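Angiotensin-converting enzyme (Anopheles gambiae, PDB 6S1Y) is a zinc metallopeptidase of the mosquito that probably cleaves short peptides from their C-terminal end, as its relatives in the angiotensin-converting enzyme family do. Local coordinates at residues S170-K173 with Y174-N178; V474-E477 with Q478-D481; E524-L527 with N528-D531; R346-M349 with R350-F353. All coordinates share one frame; numbering follows the deposited sequence.

Overall arrangement
All four contacts are local, each within eight or nine consecutive residues, and all are partly buried. Contact 4 lies nearest the middle, its centre about 16 Å from that of the chain, and starts the helix that carries zinc ligands. Contacts 1, 2 and 3 lie 23 to 25 Å out. Contacts 1 and 2 touch: CD2 of F171 is 3.5 Å from CZ of F480. Contact 3 sits across the chain's centre from both. Chemistry follows place. Contact 1 is mid-helix, with rings and an amide-carboxylate pair. Contacts 2 and 3 are type I turns, one with an arginine held by two acids, one with weak polar bonds. Contact 4 is a helix cap.

Contact 1 of 4, residues S170-K173 with Y174-N178; sequences SFQK and YVELN
Y174 turns the edge of its ring toward the face of F171, in an offset edge-to-face pair. The ring centroids are 5.8 Å apart and the planes stand at 68°. CD2 and CE2 of Y174 do the touching, against CD1 and CE1 of F171. The hydroxyl of Y174 bonds to D491. V175 comes next and meets the same ring. Its CG2 sits over one face of F171, 4.0 Å from the ring centroid, as a CH-pi contact. CG2 points this way because it lies anti to the carbonyl carbon, with CG1 anti to the backbone N (chi1 160°). All of this is i to i+3 and i to i+4 spacing on helix 168-184, whose N-H groups bond four residues back; V175 N reaches F171 O at 2.9 Å. The buried flank packs on helices 100-119 and 431-447. E176 is on the exposed flank. Its OE1 takes NE2 of Q172 at 3.2 Å, in a bond of 164°. The acceptor lies near the amide plane, but the donor comes from above the carboxylate. Q172 OE1 bonds to Y455, which helps fix the amide's rotation. L177 CD1 rests against CD of K173 at 3.6 Å, beside the bent lysine chain.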
loop_
_atom_site.group_PDB
_atom_site.type_symbol
_atom_site.label_atom_id
_atom_site.label_comp_id
_atom_site.label_asym_id
_atom_site.label_seq_id
_atom_site.Cartn_x
_atom_site.Cartn_y
_atom_site.Cartn_z
ATOM N N SER A 170 13.164 -7.888 18.738
ATOM C CA SER A 170 12.794 -6.499 18.494
ATOM C C SER A 170 11.300 -6.373 18.244
ATOM O O SER A 170 10.655 -5.446 18.743
ATOM C CB SER A 170 13.570 -5.925 17.306
ATOM O OG SER A 170 14.973 -6.089 17.490
ATOM N N PHE A 171 10.728 -7.294 17.463
ATOM C CA PHE A 171 9.283 -7.281 17.264
ATOM C C PHE A 171 8.538 -7.405 18.586
ATOM O O PHE A 171 7.560 -6.686 18.823
ATOM C CB PHE A 171 8.859 -8.407 16.322
ATOM C CG PHE A 171 7.383 -8.452 16.053
ATOM C CD1 PHE A 171 6.832 -7.725 15.015
ATOM C CD2 PHE A 171 6.547 -9.224 16.838
ATOM C CE1 PHE A 171 5.450 -7.773 14.755
ATOM C CE2 PHE A 171 5.193 -9.273 16.601
ATOM C CZ PHE A 171 4.638 -8.555 15.548
ATOM N N GLN A 172 8.967 -8.316 19.457
ATOM C CA GLN A 172 8.239 -8.508 20.713
ATOM C C GLN A 172 8.284 -7.244 21.558
ATOM O O GLN A 172 7.286 -6.864 22.186
ATOM C CB GLN A 172 8.818 -9.690 21.481
ATOM C CG GLN A 172 8.056 -10.022 22.755
ATOM C CD GLN A 172 6.614 -10.359 22.476
ATOM O OE1 GLN A 172 6.304 -11.097 21.528
ATOM N NE2 GLN A 172 5.717 -9.813 23.278
ATOM N N LYS A 173 9.439 -6.567 21.574
ATOM C CA LYS A 173 9.561 -5.306 22.293
ATOM C C LYS A 173 8.670 -4.241 21.676
ATOM O O LYS A 173 8.016 -3.471 22.388
ATOM C CB LYS A 173 11.022 -4.855 22.284
ATOM C CG LYS A 173 11.240 -3.451 22.849
ATOM C CD LYS A 173 10.857 -3.362 24.323
ATOM C CE LYS A 173 11.814 -4.163 25.200
ATOM N NZ LYS A 173 11.370 -4.163 26.624
ATOM N N TYR A 174 8.626 -4.182 20.348
ATOM C CA TYR A 174 7.762 -3.221 19.679
ATOM C C TYR A 174 6.309 -3.445 20.043
ATOM O O TYR A 174 5.555 -2.487 20.261
ATOM C CB TYR A 174 7.964 -3.344 18.170
ATOM C CG TYR A 174 6.771 -3.052 17.291
ATOM C CD1 TYR A 174 6.237 -1.769 17.189
ATOM C CD2 TYR A 174 6.224 -4.050 16.503
ATOM C CE1 TYR A 174 5.167 -1.508 16.351
ATOM C CE2 TYR A 174 5.163 -3.796 15.653
ATOM C CZ TYR A 174 4.638 -2.528 15.567
ATOM O OH TYR A 174 3.578 -2.307 14.698
ATOM N N VAL A 175 5.887 -4.702 20.105
ATOM C CA VAL A 175 4.498 -4.968 20.451
ATOM C C VAL A 175 4.196 -4.473 21.857
ATOM O O VAL A 175 3.136 -3.877 22.103
ATOM C CB VAL A 175 4.187 -6.461 20.293
ATOM C CG1 VAL A 175 2.950 -6.826 21.086
ATOM C CG2 VAL A 175 4.009 -6.775 18.815
ATOM N N GLU A 176 5.120 -4.709 22.798
ATOM C CA GLU A 176 4.848 -4.389 24.201
ATOM C C GLU A 176 4.719 -2.889 24.408
ATOM O O GLU A 176 3.820 -2.434 25.122
ATOM C CB GLU A 176 5.943 -4.963 25.109
ATOM C CG GLU A 176 5.701 -6.420 25.460
ATOM C CD GLU A 176 6.975 -7.219 25.729
ATOM O OE1 GLU A 176 6.857 -8.451 25.936
ATOM O OE2 GLU A 176 8.079 -6.631 25.733
ATOM N N LEU A 177 5.595 -2.100 23.775
ATOM C CA LEU A 177 5.556 -0.657 23.961
ATOM C C LEU A 177 4.520 0.011 23.077
ATOM O O LEU A 177 4.039 1.102 23.412
ATOM C CB LEU A 177 6.935 -0.065 23.691
ATOM C CG LEU A 177 7.983 -0.461 24.736
ATOM C CD1 LEU A 177 9.382 -0.128 24.261
ATOM C CD2 LEU A 177 7.686 0.220 26.073
ATOM N N ASN A 178 4.189 -0.594 21.936
ATOM C CA ASN A 178 3.037 -0.126 21.168
ATOM C C ASN A 178 1.785 -0.236 22.021
ATOM O O ASN A 178 0.907 0.632 21.969
ATOM C CB ASN A 178 2.892 -0.931 19.866
ATOM C CG ASN A 178 1.526 -0.705 19.171
ATOM O OD1 ASN A 178 0.493 -1.156 19.651
ATOM N ND2 ASN A 178 1.537 -0.007 18.042
#

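Contact 2 of 4, residues V474-E477 with Q478-D481; sequences VRTE and QDFD
R475 sets CG anti to its carbonyl carbon, then bends at chi2 and chi3 (-63° and -79°), which brings the guanidinium back to D481. D479 and D481 both set CG anti to their carbonyl carbons, and both carboxylates come to the guanidinium. They meet it differently. D481 is at the edge, gripped side-on by two nitrogens. NE of R475 reaches OD2 of D481 at 2.9 Å in a straight bond of 179°, and NH2 of R475 reaches OD1 of D481 at 2.7 Å, on its syn lone pair. The two planes are nearly coplanar. D479 instead lies flat over one face, its plane almost parallel to that of the guanidinium. CG of D479 is 3.5 Å from CZ of R475. No N-H points at OD1 of D479, which makes a salt bridge by charge alone. OD2 of D479 takes the backbone N of T476 at 2.9 Å, on its anti side. This bond braces the type I beta turn from T476 to D479, whose own backbone bond is weak. T476 OG1 accepts from Q478 N at 3.1 Å, an ST turn laid over the first part of the beta turn. The turn follows short strand 475-476, which pairs with strand 602-603. NH1 of R475 also bonds to N161, and OD2 of D481 to W460. One guanidinium would probably favour the ionised form of both acids, yet alone it offsets only one charge.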
loop_
_atom_site.group_PDB
_atom_site.type_symbol
_atom_site.label_atom_id
_atom_site.label_comp_id
_atom_site.label_asym_id
_atom_site.label_seq_id
_atom_site.Cartn_x
_atom_site.Cartn_y
_atom_site.Cartn_z
ATOM N N VAL A 474 8.063 -26.497 4.777
ATOM C CA VAL A 474 7.471 -26.508 6.103
ATOM C C VAL A 474 8.127 -25.442 6.965
ATOM O O VAL A 474 9.355 -25.341 7.009
ATOM C CB VAL A 474 7.617 -27.904 6.729
ATOM C CG1 VAL A 474 7.152 -27.903 8.174
ATOM C CG2 VAL A 474 6.835 -28.925 5.906
ATOM N N ARG A 475 7.308 -24.630 7.633
ATOM C CA ARG A 475 7.760 -23.666 8.633
ATOM C C ARG A 475 7.374 -24.151 10.033
ATOM O O ARG A 475 6.493 -25.004 10.194
ATOM C CB ARG A 475 7.165 -22.265 8.381
ATOM C CG ARG A 475 7.318 -21.734 6.933
ATOM C CD ARG A 475 8.765 -21.549 6.502
ATOM N NE ARG A 475 9.358 -20.330 7.033
ATOM C CZ ARG A 475 10.657 -20.076 7.034
ATOM N NH1 ARG A 475 11.503 -20.987 6.564
ATOM N NH2 ARG A 475 11.115 -18.924 7.520
ATOM N N THR A 476 8.019 -23.574 11.051
ATOM C CA THR A 476 7.759 -23.923 12.445
ATOM C C THR A 476 7.701 -22.647 13.279
ATOM O O THR A 476 7.923 -21.537 12.769
ATOM C CB THR A 476 8.839 -24.864 13.010
ATOM O OG1 THR A 476 10.074 -24.144 13.148
ATOM C CG2 THR A 476 9.038 -26.078 12.092
ATOM N N GLU A 477 7.435 -22.801 14.584
ATOM C CA GLU A 477 7.492 -21.650 15.475
ATOM C C GLU A 477 8.917 -21.166 15.714
ATOM O O GLU A 477 9.092 -20.074 16.255
ATOM C CB GLU A 477 6.830 -21.957 16.800
ATOM C CG GLU A 477 5.303 -22.012 16.704
ATOM C CD GLU A 477 4.703 -20.681 16.275
ATOM O OE1 GLU A 477 5.414 -19.645 16.347
ATOM O OE2 GLU A 477 3.536 -20.663 15.855
ATOM N N GLN A 478 9.935 -21.922 15.306
ATOM C CA GLN A 478 11.291 -21.384 15.342
ATOM C C GLN A 478 11.507 -20.353 14.239
ATOM O O GLN A 478 12.381 -19.494 14.370
ATOM C CB GLN A 478 12.319 -22.504 15.208
ATOM C CG GLN A 478 12.336 -23.460 16.394
ATOM C CD GLN A 478 12.850 -24.836 16.010
ATOM O OE1 GLN A 478 12.211 -25.853 16.303
ATOM N NE2 GLN A 478 14.009 -24.874 15.341
ATOM N N ASP A 479 10.746 -20.444 13.142
ATOM C CA ASP A 479 10.668 -19.374 12.165
ATOM C C ASP A 479 9.750 -18.285 12.702
ATOM O O ASP A 479 8.948 -18.521 13.610
ATOM C CB ASP A 479 10.142 -19.888 10.828
ATOM C CG ASP A 479 10.914 -21.094 10.331
ATOM O OD1 ASP A 479 12.158 -21.008 10.242
ATOM O OD2 ASP A 479 10.279 -22.142 10.053
ATOM N N PHE A 480 9.898 -17.072 12.160
ATOM C CA PHE A 480 8.956 -16.003 12.513
ATOM C C PHE A 480 8.847 -15.059 11.304
ATOM O O PHE A 480 9.625 -14.116 11.153
ATOM C CB PHE A 480 9.384 -15.265 13.768
ATOM C CG PHE A 480 8.514 -14.081 14.082
ATOM C CD1 PHE A 480 7.165 -14.236 14.242
ATOM C CD2 PHE A 480 9.046 -12.827 14.193
ATOM C CE1 PHE A 480 6.357 -13.157 14.509
ATOM C CE2 PHE A 480 8.243 -11.743 14.472
ATOM C CZ PHE A 480 6.895 -11.907 14.630
ATOM N N ASP A 481 7.856 -15.314 10.474
ATOM C CA ASP A 481 7.864 -14.836 9.104
ATOM C C ASP A 481 7.191 -13.493 8.823
ATOM O O ASP A 481 7.500 -12.870 7.802
ATOM C CB ASP A 481 7.240 -15.934 8.229
ATOM C CG ASP A 481 8.132 -17.161 8.125
ATOM O OD1 ASP A 481 9.361 -16.942 7.985
ATOM O OD2 ASP A 481 7.621 -18.323 8.184
#

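Contact 3 of 4, residues E524-L527 with N528-D531; sequences EKTL and NNCD
T526 to N529 form a type I beta turn, but its closing bond, N529 N to T526 O, is weak at 3.4 Å. The side chains of T526 and N529 add to it and cross at about a right angle. T526 holds OG1 between its backbone N and carbonyl carbon (chi1 66°), which aims the oxygen into the turn. There OG1 accepts two weak bonds, from N528 N at 3.2 Å and N529 N at 3.3 Å. The bond from N528 N is that of an ST turn, here a weak one. N529 answers from the other end. Its CG has the matching first torsion (chi1 63°), and its OD1 comes back to T526 N at 3.0 Å, again a weak bond with an angle of 125°. N529 is modelled in two conformers, so this return bond is doubtful. N528 sends its ND2 to Y575 O. L527 turns its side chain from the turn onto E574 and Y575 of helix 570-575 and R509 of helix 495-514. The loop lies between helices 495-514 and 536-547. The disulfide of C530 to C512 and the bond of L527 O to H508 tie it to the first of them.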
loop_
_atom_site.group_PDB
_atom_site.type_symbol
_atom_site.label_atom_id
_atom_site.label_comp_id
_atom_site.label_asym_id
_atom_site.label_seq_id
_atom_site.Cartn_x
_atom_site.Cartn_y
_atom_site.Cartn_z
ATOM N N GLU A 524 -20.106 0.345 -24.420
ATOM C CA GLU A 524 -18.994 1.146 -24.924
ATOM C C GLU A 524 -18.401 2.085 -23.876
ATOM O O GLU A 524 -17.422 2.780 -24.176
ATOM C CB GLU A 524 -19.425 2.001 -26.123
ATOM C CG GLU A 524 -20.133 1.271 -27.251
ATOM C CD GLU A 524 -21.241 2.125 -27.860
ATOM O OE1 GLU A 524 -22.379 2.087 -27.330
ATOM O OE2 GLU A 524 -20.970 2.850 -28.841
ATOM N N LYS A 525 -18.977 2.147 -22.671
ATOM C CA LYS A 525 -18.530 3.083 -21.643
ATOM C C LYS A 525 -18.509 2.410 -20.269
ATOM O O LYS A 525 -19.182 2.808 -19.322
ATOM C CB LYS A 525 -19.411 4.332 -21.647
ATOM C CG LYS A 525 -19.220 5.189 -22.894
ATOM C CD LYS A 525 -20.114 6.428 -22.880
ATOM C CE LYS A 525 -19.389 7.637 -23.471
ATOM N NZ LYS A 525 -18.973 7.449 -24.887
ATOM N N THR A 526 -17.674 1.379 -20.152
ATOM C CA THR A 526 -17.567 0.603 -18.929
ATOM C C THR A 526 -16.488 1.174 -18.017
ATOM O O THR A 526 -15.625 1.960 -18.424
ATOM C CB THR A 526 -17.226 -0.858 -19.233
ATOM O OG1 THR A 526 -15.909 -0.924 -19.811
ATOM C CG2 THR A 526 -18.256 -1.479 -20.186
ATOM N N LEU A 527 -16.518 0.726 -16.768
ATOM C CA LEU A 527 -15.432 1.051 -15.858
ATOM C C LEU A 527 -14.109 0.482 -16.342
ATOM O O LEU A 527 -13.062 1.021 -15.996
ATOM C CB LEU A 527 -15.741 0.519 -14.467
ATOM C CG LEU A 527 -16.969 1.142 -13.821
ATOM C CD1 LEU A 527 -17.354 0.387 -12.558
ATOM C CD2 LEU A 527 -16.710 2.620 -13.505
ATOM N N ASN A 528 -14.138 -0.577 -17.158
ATOM C CA ASN A 528 -12.922 -1.262 -17.563
ATOM C C ASN A 528 -12.203 -0.602 -18.728
ATOM O O ASN A 528 -11.021 -0.899 -18.946
ATOM C CB ASN A 528 -13.244 -2.716 -17.942
ATOM C CG ASN A 528 -13.942 -3.446 -16.833
ATOM O OD1 ASN A 528 -15.157 -3.323 -16.661
ATOM N ND2 ASN A 528 -13.177 -4.178 -16.037
ATOM N N ASN A 529 -12.870 0.276 -19.480
ATOM C CA ASN A 529 -12.233 0.945 -20.612
ATOM C C ASN A 529 -12.225 2.467 -20.477
ATOM O O ASN A 529 -11.959 3.162 -21.463
ATOM C CB ASN A 529 -12.904 0.531 -21.934
ATOM C CG ASN A 529 -14.370 0.946 -22.027
ATOM O OD1 ASN A 529 -14.872 1.713 -21.199
ATOM N ND2 ASN A 529 -15.067 0.435 -23.043
ATOM N N CYS A 530 -12.489 2.999 -19.282
ATOM C CA CYS A 530 -12.522 4.442 -19.067
ATOM C C CYS A 530 -11.124 5.016 -18.893
ATOM O O CYS A 530 -10.323 4.486 -18.122
ATOM C CB CYS A 530 -13.341 4.780 -17.823
ATOM S SG CYS A 530 -12.630 6.232 -16.905
ATOM N N ASP A 531 -10.847 6.125 -19.582
ATOM C CA ASP A 531 -9.612 6.890 -19.414
ATOM C C ASP A 531 -9.976 8.334 -19.072
ATOM O O ASP A 531 -10.604 9.026 -19.883
ATOM C CB ASP A 531 -8.761 6.832 -20.683
ATOM C CG ASP A 531 -7.412 7.497 -20.514
ATOM O OD1 ASP A 531 -7.077 7.837 -19.367
ATOM O OD2 ASP A 531 -6.668 7.677 -21.511
#

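Contact 4 of 4, residues R346-M349 with R350-F353; sequences RVNM and REFF
N348 turns its amide back to the first turn of helix 349-368, with CG between the backbone N and the carbonyl carbon (chi1 59°). OD1 accepts from E351 N at 2.8 Å in a nearly straight bond of 171°, the N-cap bond of the helix. The R350 chain bends at chi3, which brings one guanidinium face toward OD1 of N348. That oxygen sits 3.8 Å above the guanidinium plane of R350 and toward the rim, and the amide and guanidinium planes are 28° apart. CG of E351 also comes to OD1 of N348, at 3.4 Å, and CB of E351 lies 3.2 Å from R346 O. OE2 of E351 bonds to Q343. M349 and F353, one turn apart, lie side by side and point the same way. CG of M349 touches CE2 of F353 at 3.5 Å. SD of M349 stands 5.2 Å from the F353 ring centroid in an oblique Met-aromatic contact. R346 turns away to a salt bridge with E141. The cap gives E351 N, in the first turn, a side-chain acceptor, and marks the N-terminal end of the helix that carries H357 and H361, which bind the zinc.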
loop_
_atom_site.group_PDB
_atom_site.type_symbol
_atom_site.label_atom_id
_atom_site.label_comp_id
_atom_site.label_asym_id
_atom_site.label_seq_id
_atom_site.Cartn_x
_atom_site.Cartn_y
_atom_site.Cartn_z
ATOM N N ARG A 346 12.813 0.929 -11.580
ATOM C CA ARG A 346 13.264 0.122 -12.707
ATOM C C ARG A 346 12.292 0.316 -13.863
ATOM O O ARG A 346 11.168 0.777 -13.681
ATOM C CB ARG A 346 13.364 -1.349 -12.317
ATOM C CG ARG A 346 14.325 -1.569 -11.141
ATOM C CD ARG A 346 15.758 -1.584 -11.624
ATOM N NE ARG A 346 16.047 -2.854 -12.281
ATOM C CZ ARG A 346 17.207 -3.167 -12.852
ATOM N NH1 ARG A 346 18.199 -2.292 -12.865
ATOM N NH2 ARG A 346 17.360 -4.354 -13.427
ATOM N N VAL A 347 12.742 -0.001 -15.072
ATOM C CA VAL A 347 11.982 0.312 -16.282
ATOM C C VAL A 347 11.151 -0.928 -16.606
ATOM O O VAL A 347 11.593 -1.832 -17.329
ATOM C CB VAL A 347 12.889 0.721 -17.445
ATOM C CG1 VAL A 347 12.060 0.939 -18.703
ATOM C CG2 VAL A 347 13.659 2.008 -17.126
ATOM N N ASN A 348 9.935 -0.972 -16.055
ATOM C CA ASN A 348 8.947 -1.981 -16.420
ATOM C C ASN A 348 7.569 -1.452 -16.048
ATOM O O ASN A 348 7.431 -0.420 -15.383
ATOM C CB ASN A 348 9.230 -3.337 -15.751
ATOM C CG ASN A 348 9.233 -3.251 -14.235
ATOM O OD1 ASN A 348 8.212 -2.952 -13.617
ATOM N ND2 ASN A 348 10.379 -3.509 -13.633
ATOM N N MET A 349 6.541 -2.188 -16.477
ATOM C CA MET A 349 5.169 -1.714 -16.304
ATOM C C MET A 349 4.761 -1.686 -14.837
ATOM O O MET A 349 4.145 -0.718 -14.377
ATOM C CB MET A 349 4.206 -2.600 -17.101
ATOM C CG MET A 349 2.767 -2.120 -17.059
ATOM S SD MET A 349 1.646 -3.035 -18.161
ATOM C CE MET A 349 1.535 -4.605 -17.318
ATOM N N ARG A 350 5.076 -2.747 -14.088
ATOM C CA ARG A 350 4.799 -2.767 -12.652
ATOM C C ARG A 350 5.294 -1.482 -11.987
ATOM O O ARG A 350 4.532 -0.775 -11.319
ATOM C CB ARG A 350 5.464 -4.007 -12.044
ATOM C CG ARG A 350 5.137 -4.308 -10.587
ATOM C CD ARG A 350 5.783 -5.631 -10.173
ATOM N NE ARG A 350 7.249 -5.555 -10.162
ATOM C CZ ARG A 350 8.051 -5.980 -11.138
ATOM N NH1 ARG A 350 9.370 -5.849 -11.001
ATOM N NH2 ARG A 350 7.554 -6.537 -12.257
ATOM N N GLU A 351 6.566 -1.144 -12.197
ATOM C CA GLU A 351 7.140 0.050 -11.592
ATOM C C GLU A 351 6.481 1.325 -12.121
ATOM O O GLU A 351 6.352 2.310 -11.387
ATOM C CB GLU A 351 8.654 0.080 -11.851
ATOM C CG GLU A 351 9.478 -0.974 -11.101
ATOM C CD GLU A 351 9.978 -0.492 -9.738
ATOM O OE1 GLU A 351 10.532 -1.317 -8.974
ATOM O OE2 GLU A 351 9.819 0.697 -9.420
ATOM N N PHE A 352 6.053 1.329 -13.380
ATOM C CA PHE A 352 5.306 2.468 -13.903
ATOM C C PHE A 352 4.075 2.762 -13.056
ATOM O O PHE A 352 3.758 3.931 -12.817
ATOM C CB PHE A 352 4.904 2.195 -15.355
ATOM C CG PHE A 352 4.607 3.430 -16.166
ATOM C CD1 PHE A 352 5.278 4.627 -15.940
ATOM C CD2 PHE A 352 3.671 3.385 -17.183
ATOM C CE1 PHE A 352 5.016 5.764 -16.721
ATOM C CE2 PHE A 352 3.396 4.521 -17.966
ATOM C CZ PHE A 352 4.078 5.705 -17.735
ATOM N N PHE A 353 3.354 1.714 -12.599
ATOM C CA PHE A 353 2.202 1.923 -11.720
ATOM C C PHE A 353 2.634 2.381 -10.332
ATOM O O PHE A 353 1.947 3.194 -9.706
ATOM C CB PHE A 353 1.345 0.641 -11.604
ATOM C CG PHE A 353 0.701 0.252 -12.890
ATOM C CD1 PHE A 353 -0.018 1.185 -13.631
ATOM C CD2 PHE A 353 0.872 -1.025 -13.408
ATOM C CE1 PHE A 353 -0.573 0.842 -14.848
ATOM C CE2 PHE A 353 0.319 -1.374 -14.621
ATOM C CZ PHE A 353 -0.404 -0.445 -15.348
#